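PDB 7D7P: phosphodiesterase from Salpingoeca rosetta, which belongs to the cyclic nucleotide phosphodiesterase family, an all-helical metal-binding fold of the HD superfamily, modelled here with zinc and magnesium ions. Local coordinates for residues H222-N233 and V319-A330. Sequence-based numbering, arbitrary orientation.
Sequences HHTKLSKMEEVN and VVKPWHQQLSQA
Asn-233 and Gln-326 show how one amide can tie two helices together when it meets both the side chain and the backbone of its partner. ND2 of Asn-233 donates to OE1 of Gln-326 at 2.7 Å, nearly straight at 163°; OE1 lies in the amide plane of Asn-233, whereas the donor stands above the carbonyl plane of the Gln-326 amide. The same ND2 reaches the Gln-326 backbone O at 3.0 Å, which also accepts the helical bond from Ala-330 N on its opposite face. A bend at chi2 turns the Gln-326 amide along helix 222-233 toward Asn-233, and its side chain is a knob in the hole formed by Leu-226, Met-229, Glu-230 and Asn-233. Glu-230 CG lies 3.4 Å from Gln-326 CD.

Both helices belong to the all-helical phosphodiesterase fold; segments 222-233 and 319-330 run in roughly the same direction, their axes inclined at 34° and 9.6 Å apart at closest approach. The His-222 side chain lies about 13 Å from the bound zinc ion, and helix 245-260 packs against both segments through Phe-250 and Val-254.

Aromatic contacts occupy the end at His-222. The His-222 and Trp-323 rings meet obliquely, planes at 37°, while Val-319 CG1 sits over one face of the His-222 ring, offset toward its rim, in a CH-pi contact. His-222 ND1 is hydrogen-bonded to His-257 NE2 and Trp-323 NE1 to Thr-258 OG1, which would restrain both rings; a water joins His-222 NE2 to Val-319 O. Lys-225 CB adjoins the indole edge. Among the apolar side chains, Leu-226 CD1 rests against Gln-326 CG, and the bent Met-229 brings CE within 3.8 Å of Leu-327 CD1.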
ATOM      1  N   HIS A 222       1.057 -13.298 -13.581  1.00 18.40           N
ATOM      2  CA  HIS A 222       1.823 -12.694 -12.494  1.00 20.13           C
ATOM      3  C   HIS A 222       1.402 -13.256 -11.138  1.00 29.55           C
ATOM      4  O   HIS A 222       2.251 -13.633 -10.321  1.00 25.24           O
ATOM      5  CB  HIS A 222       1.659 -11.172 -12.530  1.00 18.68           C
ATOM      6  CG  HIS A 222       2.194 -10.472 -11.318  1.00 25.48           C
ATOM      7  ND1 HIS A 222       3.469  -9.950 -11.261  1.00 21.59           N
ATOM      8  CD2 HIS A 222       1.625 -10.200 -10.120  1.00 15.31           C
ATOM      9  CE1 HIS A 222       3.662  -9.391 -10.081  1.00 23.29           C
ATOM     10  NE2 HIS A 222       2.558  -9.532  -9.367  1.00 20.84           N
ATOM     11  N   HIS A 223       0.092 -13.332 -10.889  1.00 27.18           N
ATOM     12  CA  HIS A 223      -0.400 -13.751  -9.579  1.00 33.24           C
ATOM     13  C   HIS A 223      -0.020 -15.197  -9.271  1.00 30.59           C
ATOM     14  O   HIS A 223       0.330 -15.522  -8.130  1.00 29.02           O
ATOM     15  CB  HIS A 223      -1.919 -13.561  -9.511  1.00 28.82           C
ATOM     16  CG  HIS A 223      -2.499 -13.746  -8.141  1.00 42.49           C
ATOM     17  ND1 HIS A 223      -2.404 -12.789  -7.151  1.00 44.99           N
ATOM     18  CD2 HIS A 223      -3.187 -14.778  -7.598  1.00 41.92           C
ATOM     19  CE1 HIS A 223      -3.007 -13.224  -6.060  1.00 47.82           C
ATOM     20  NE2 HIS A 223      -3.490 -14.430  -6.304  1.00 46.02           N
ATOM     21  N   THR A 224      -0.078 -16.081 -10.273  1.00 30.46           N
ATOM     22  CA  THR A 224       0.267 -17.481 -10.027  1.00 26.63           C
ATOM     23  C   THR A 224       1.725 -17.632  -9.606  1.00 31.68           C
ATOM     24  O   THR A 224       2.035 -18.412  -8.699  1.00 27.22           O
ATOM     25  CB  THR A 224      -0.021 -18.333 -11.265  1.00 37.65           C
ATOM     26  OG1 THR A 224       0.891 -17.983 -12.315  1.00 46.07           O
ATOM     27  CG2 THR A 224      -1.454 -18.137 -11.740  1.00 28.39           C
ATOM     28  N   LYS A 225       2.635 -16.896 -10.249  1.00 27.08           N
ATOM     29  CA  LYS A 225       4.034 -16.966  -9.848  1.00 23.85           C
ATOM     30  C   LYS A 225       4.249 -16.345  -8.475  1.00 28.98           C
ATOM     31  O   LYS A 225       5.088 -16.822  -7.706  1.00 21.70           O
ATOM     32  CB  LYS A 225       4.922 -16.285 -10.890  1.00 19.78           C
ATOM     33  CG  LYS A 225       5.172 -17.128 -12.131  1.00 23.78           C
ATOM     34  CD  LYS A 225       6.212 -16.489 -13.038  1.00 23.71           C
ATOM     35  CE  LYS A 225       5.693 -15.196 -13.650  1.00 21.30           C
ATOM     36  NZ  LYS A 225       4.502 -15.426 -14.515  1.00 22.43           N
ATOM     37  N   LEU A 226       3.492 -15.294  -8.147  1.00 25.00           N
ATOM     38  CA  LEU A 226       3.627 -14.668  -6.836  1.00 27.29           C
ATOM     39  C   LEU A 226       3.187 -15.614  -5.723  1.00 29.42           C
ATOM     40  O   LEU A 226       3.827 -15.678  -4.666  1.00 29.19           O
ATOM     41  CB  LEU A 226       2.820 -13.371  -6.794  1.00 25.77           C
ATOM     42  CG  LEU A 226       2.896 -12.565  -5.494  1.00 35.96           C
ATOM     43  CD1 LEU A 226       4.339 -12.253  -5.122  1.00 34.80           C
ATOM     44  CD2 LEU A 226       2.075 -11.290  -5.605  1.00 34.38           C
ATOM     45  N   SER A 227       2.100 -16.363  -5.947  1.00 30.09           N
ATOM     46  CA  SER A 227       1.621 -17.314  -4.947  1.00 31.37           C
ATOM     47  C   SER A 227       2.628 -18.434  -4.714  1.00 31.71           C
ATOM     48  O   SER A 227       2.850 -18.848  -3.570  1.00 33.51           O
ATOM     49  CB  SER A 227       0.274 -17.903  -5.372  1.00 31.27           C
ATOM     50  OG  SER A 227      -0.701 -16.897  -5.585  1.00 43.44           O
ATOM     51  N   LYS A 228       3.238 -18.945  -5.785  1.00 25.69           N
ATOM     52  CA  LYS A 228       4.209 -20.025  -5.634  1.00 23.94           C
ATOM     53  C   LYS A 228       5.469 -19.538  -4.930  1.00 27.77           C
ATOM     54  O   LYS A 228       6.072 -20.277  -4.141  1.00 27.99           O
ATOM     55  CB  LYS A 228       4.545 -20.623  -7.001  1.00 28.69           C
ATOM     56  CG  LYS A 228       3.346 -21.240  -7.708  1.00 36.45           C
ATOM     57  CD  LYS A 228       3.708 -21.735  -9.098  1.00 39.60           C
ATOM     58  CE  LYS A 228       2.488 -22.284  -9.825  1.00 41.97           C
ATOM     59  NZ  LYS A 228       2.820 -22.741 -11.205  1.00 54.24           N
ATOM     60  N   MET A 229       5.880 -18.297  -5.199  1.00 22.33           N
ATOM     61  CA  MET A 229       7.012 -17.719  -4.484  1.00 26.19           C
ATOM     62  C   MET A 229       6.706 -17.567  -2.998  1.00 26.32           C
ATOM     63  O   MET A 229       7.587 -17.762  -2.152  1.00 23.88           O
ATOM     64  CB  MET A 229       7.383 -16.368  -5.098  1.00 31.38           C
ATOM     65  CG  MET A 229       8.017 -16.469  -6.473  1.00 30.93           C
ATOM     66  SD  MET A 229       9.819 -16.446  -6.414  1.00 51.17           S
ATOM     67  CE  MET A 229      10.106 -14.736  -5.975  1.00 24.22           C
ATOM     68  N   GLU A 230       5.460 -17.221  -2.662  1.00 24.42           N
ATOM     69  CA  GLU A 230       5.077 -17.106  -1.258  1.00 34.42           C
ATOM     70  C   GLU A 230       5.129 -18.458  -0.557  1.00 35.86           C
ATOM     71  O   GLU A 230       5.587 -18.552   0.587  1.00 31.29           O
ATOM     72  CB  GLU A 230       3.678 -16.500  -1.138  1.00 36.22           C
ATOM     73  CG  GLU A 230       3.612 -15.019  -1.450  1.00 32.14           C
ATOM     74  CD  GLU A 230       2.271 -14.410  -1.089  1.00 51.64           C
ATOM     75  OE1 GLU A 230       1.254 -15.132  -1.153  1.00 49.76           O
ATOM     76  OE2 GLU A 230       2.237 -13.210  -0.741  1.00 46.49           O
ATOM     77  N   GLU A 231       4.662 -19.516  -1.226  1.00 33.52           N
ATOM     78  CA  GLU A 231       4.705 -20.844  -0.621  1.00 36.77           C
ATOM     79  C   GLU A 231       6.139 -21.342  -0.481  1.00 36.07           C
ATOM     80  O   GLU A 231       6.476 -22.010   0.503  1.00 38.97           O
ATOM     81  CB  GLU A 231       3.871 -21.829  -1.441  1.00 38.02           C
ATOM     82  CG  GLU A 231       3.618 -23.153  -0.732  1.00 44.53           C
ATOM     83  CD  GLU A 231       2.892 -24.159  -1.604  1.00 69.92           C
ATOM     84  OE1 GLU A 231       3.425 -24.512  -2.677  1.00 74.88           O
ATOM     85  OE2 GLU A 231       1.791 -24.600  -1.215  1.00 87.86           O
ATOM     86  N   VAL A 232       6.997 -21.029  -1.456  1.00 35.04           N
ATOM     87  CA  VAL A 232       8.402 -21.416  -1.360  1.00 30.45           C
ATOM     88  C   VAL A 232       9.077 -20.685  -0.206  1.00 33.87           C
ATOM     89  O   VAL A 232       9.880 -21.270   0.533  1.00 38.42           O
ATOM     90  CB  VAL A 232       9.119 -21.157  -2.697  1.00 32.89           C
ATOM     91  CG1 VAL A 232      10.629 -21.246  -2.524  1.00 30.54           C
ATOM     92  CG2 VAL A 232       8.644 -22.144  -3.754  1.00 34.99           C
ATOM     93  N   ASN A 233       8.757 -19.402  -0.023  1.00 28.56           N
ATOM     94  CA  ASN A 233       9.332 -18.649   1.087  1.00 32.58           C
ATOM     95  C   ASN A 233       8.838 -19.164   2.432  1.00 30.62           C
ATOM     96  O   ASN A 233       9.579 -19.114   3.421  1.00 32.82           O
ATOM     97  CB  ASN A 233       9.011 -17.161   0.936  1.00 25.98           C
ATOM     98  CG  ASN A 233       9.870 -16.483  -0.115  1.00 30.45           C
ATOM     99  OD1 ASN A 233      11.020 -16.861  -0.330  1.00 28.71           O
ATOM    100  ND2 ASN A 233       9.314 -15.470  -0.774  1.00 21.88           N
ATOM    101  N   VAL A 319       1.422  -4.359  -7.194  1.00 27.22           N
ATOM    102  CA  VAL A 319       2.023  -5.320  -8.116  1.00 31.03           C
ATOM    103  C   VAL A 319       3.531  -5.419  -7.904  1.00 24.88           C
ATOM    104  O   VAL A 319       4.060  -6.507  -7.655  1.00 26.98           O
ATOM    105  CB  VAL A 319       1.706  -4.961  -9.580  1.00 32.23           C
ATOM    106  CG1 VAL A 319       2.372  -5.953 -10.520  1.00 30.75           C
ATOM    107  CG2 VAL A 319       0.204  -4.929  -9.810  1.00 29.87           C
ATOM    108  N   VAL A 320       4.234  -4.291  -8.001  1.00 20.00           N
ATOM    109  CA  VAL A 320       5.694  -4.323  -7.989  1.00 22.03           C
ATOM    110  C   VAL A 320       6.222  -4.560  -6.580  1.00 22.98           C
ATOM    111  O   VAL A 320       7.074  -5.429  -6.362  1.00 21.93           O
ATOM    112  CB  VAL A 320       6.267  -3.029  -8.596  1.00 28.88           C
ATOM    113  CG1 VAL A 320       7.791  -3.096  -8.637  1.00 14.27           C
ATOM    114  CG2 VAL A 320       5.706  -2.806  -9.988  1.00 21.62           C
ATOM    115  N   LYS A 321       5.739  -3.785  -5.608  1.00 23.49           N
ATOM    116  CA  LYS A 321       6.248  -3.922  -4.241  1.00 27.66           C
ATOM    117  C   LYS A 321       5.976  -5.295  -3.646  1.00 23.78           C
ATOM    118  O   LYS A 321       6.916  -5.894  -3.087  1.00 25.87           O
ATOM    119  CB  LYS A 321       5.677  -2.804  -3.360  1.00 27.40           C
ATOM    120  CG  LYS A 321       6.365  -2.646  -2.016  1.00 33.61           C
ATOM    121  CD  LYS A 321       6.018  -1.300  -1.394  1.00 37.94           C
ATOM    122  CE  LYS A 321       6.780  -1.063  -0.102  1.00 43.31           C
ATOM    123  NZ  LYS A 321       6.647   0.349   0.356  1.00 45.95           N
ATOM    124  N   PRO A 322       4.763  -5.859  -3.705  1.00 21.70           N
ATOM    125  CA  PRO A 322       4.581  -7.222  -3.184  1.00 21.98           C
ATOM    126  C   PRO A 322       5.409  -8.254  -3.926  1.00 23.24           C
ATOM    127  O   PRO A 322       5.819  -9.255  -3.324  1.00 21.53           O
ATOM    128  CB  PRO A 322       3.076  -7.475  -3.357  1.00 20.37           C
ATOM    129  CG  PRO A 322       2.467  -6.119  -3.438  1.00 31.23           C
ATOM    130  CD  PRO A 322       3.479  -5.280  -4.152  1.00 24.26           C
ATOM    131  N   TRP A 323       5.669  -8.040  -5.218  1.00 18.58           N
ATOM    132  CA  TRP A 323       6.511  -8.966  -5.969  1.00 24.51           C
ATOM    133  C   TRP A 323       7.935  -8.967  -5.430  1.00 19.37           C
ATOM    134  O   TRP A 323       8.497 -10.028  -5.130  1.00 17.34           O
ATOM    135  CB  TRP A 323       6.494  -8.600  -7.455  1.00 19.13           C
ATOM    136  CG  TRP A 323       7.399  -9.445  -8.308  1.00 21.28           C
ATOM    137  CD1 TRP A 323       8.673  -9.147  -8.700  1.00 19.78           C
ATOM    138  CD2 TRP A 323       7.097 -10.727  -8.876  1.00 20.61           C
ATOM    139  NE1 TRP A 323       9.181 -10.163  -9.475  1.00 21.10           N
ATOM    140  CE2 TRP A 323       8.233 -11.144  -9.599  1.00 19.85           C
ATOM    141  CE3 TRP A 323       5.974 -11.562  -8.844  1.00 23.70           C
ATOM    142  CZ2 TRP A 323       8.280 -12.358 -10.283  1.00 15.81           C
ATOM    143  CZ3 TRP A 323       6.024 -12.767  -9.523  1.00 29.20           C
ATOM    144  CH2 TRP A 323       7.170 -13.153 -10.232  1.00 24.10           C
ATOM    145  N   HIS A 324       8.532  -7.781  -5.288  1.00 17.56           N
ATOM    146  CA  HIS A 324       9.920  -7.687  -4.853  1.00 19.88           C
ATOM    147  C   HIS A 324      10.091  -8.000  -3.373  1.00 23.30           C
ATOM    148  O   HIS A 324      11.197  -8.364  -2.956  1.00 19.16           O
ATOM    149  CB  HIS A 324      10.474  -6.298  -5.167  1.00 21.15           C
ATOM    150  CG  HIS A 324      10.931  -6.142  -6.583  1.00 25.78           C
ATOM    151  ND1 HIS A 324      12.254  -6.258  -6.956  1.00 22.06           N
ATOM    152  CD2 HIS A 324      10.243  -5.888  -7.722  1.00 17.91           C
ATOM    153  CE1 HIS A 324      12.361  -6.077  -8.259  1.00 22.09           C
ATOM    154  NE2 HIS A 324      11.154  -5.851  -8.749  1.00 19.67           N
ATOM    155  N   GLN A 325       9.034  -7.860  -2.569  1.00 19.55           N
ATOM    156  CA  GLN A 325       9.108  -8.308  -1.183  1.00 26.20           C
ATOM    157  C   GLN A 325       9.275  -9.820  -1.107  1.00 22.18           C
ATOM    158  O   GLN A 325      10.037 -10.328  -0.276  1.00 21.19           O
ATOM    159  CB  GLN A 325       7.863  -7.860  -0.417  1.00 26.63           C
ATOM    160  CG  GLN A 325       7.879  -6.391  -0.024  1.00 23.42           C
ATOM    161  CD  GLN A 325       6.587  -5.946   0.631  1.00 35.21           C
ATOM    162  OE1 GLN A 325       5.504  -6.398   0.264  1.00 33.00           O
ATOM    163  NE2 GLN A 325       6.695  -5.050   1.607  1.00 35.35           N
ATOM    164  N   GLN A 326       8.578 -10.559  -1.973  1.00 25.89           N
ATOM    165  CA  GLN A 326       8.786 -12.002  -2.031  1.00 26.97           C
ATOM    166  C   GLN A 326      10.117 -12.342  -2.689  1.00 24.14           C
ATOM    167  O   GLN A 326      10.794 -13.291  -2.278  1.00 21.67           O
ATOM    168  CB  GLN A 326       7.631 -12.672  -2.775  1.00 22.95           C
ATOM    169  CG  GLN A 326       6.313 -12.612  -2.027  1.00 25.47           C
ATOM    170  CD  GLN A 326       6.414 -13.216  -0.642  1.00 29.25           C
ATOM    171  OE1 GLN A 326       6.909 -14.330  -0.473  1.00 31.91           O
ATOM    172  NE2 GLN A 326       5.951 -12.477   0.359  1.00 23.14           N
ATOM    173  N   LEU A 327      10.508 -11.577  -3.712  1.00 21.35           N
ATOM    174  CA  LEU A 327      11.777 -11.841  -4.384  1.00 21.52           C
ATOM    175  C   LEU A 327      12.957 -11.584  -3.454  1.00 23.62           C
ATOM    176  O   LEU A 327      13.912 -12.370  -3.426  1.00 20.00           O
ATOM    177  CB  LEU A 327      11.889 -10.989  -5.648  1.00 19.97           C
ATOM    178  CG  LEU A 327      13.103 -11.253  -6.542  1.00 20.11           C
ATOM    179  CD1 LEU A 327      13.052 -12.659  -7.121  1.00 16.80           C
ATOM    180  CD2 LEU A 327      13.191 -10.214  -7.653  1.00 22.65           C
ATOM    181  N   SER A 328      12.908 -10.495  -2.683  1.00 19.06           N
ATOM    182  CA  SER A 328      13.988 -10.195  -1.749  1.00 28.23           C
ATOM    183  C   SER A 328      14.054 -11.188  -0.595  1.00 23.79           C
ATOM    184  O   SER A 328      15.117 -11.341   0.011  1.00 30.51           O
ATOM    185  CB  SER A 328      13.837  -8.776  -1.196  1.00 25.41           C
ATOM    186  OG  SER A 328      13.955  -7.813  -2.228  1.00 37.91           O
ATOM    187  N   GLN A 329      12.946 -11.858  -0.272  1.00 22.34           N
ATOM    188  CA  GLN A 329      12.981 -12.861   0.785  1.00 26.06           C
ATOM    189  C   GLN A 329      13.634 -14.153   0.315  1.00 34.46           C
ATOM    190  O   GLN A 329      14.278 -14.845   1.116  1.00 24.82           O
ATOM    191  CB  GLN A 329      11.566 -13.138   1.298  1.00 27.11           C
ATOM    192  CG  GLN A 329      11.522 -13.923   2.601  1.00 41.87           C
ATOM    193  CD  GLN A 329      11.935 -13.093   3.804  1.00 53.70           C
ATOM    194  OE1 GLN A 329      11.909 -11.862   3.765  1.00 58.79           O
ATOM    195  NE2 GLN A 329      12.323 -13.766   4.882  1.00 50.01           N
ATOM    196  N   ALA A 330      13.488 -14.491  -0.969  1.00 24.59           N
ATOM    197  CA  ALA A 330      14.159 -15.664  -1.515  1.00 23.23           C
ATOM    198  C   ALA A 330      15.591 -15.355  -1.934  1.00 27.77           C
ATOM    199  O   ALA A 330      16.435 -16.257  -1.945  1.00 25.12           O
ATOM    200  CB  ALA A 330      13.372 -16.219  -2.703  1.00 20.77           C
TER
HETATM  201  O   HOH W   1       1.915  -8.388  -6.847  1.00 37.17           O
HETATM  202  O   HOH W   2      13.551 -17.638   1.450  1.00 44.07           O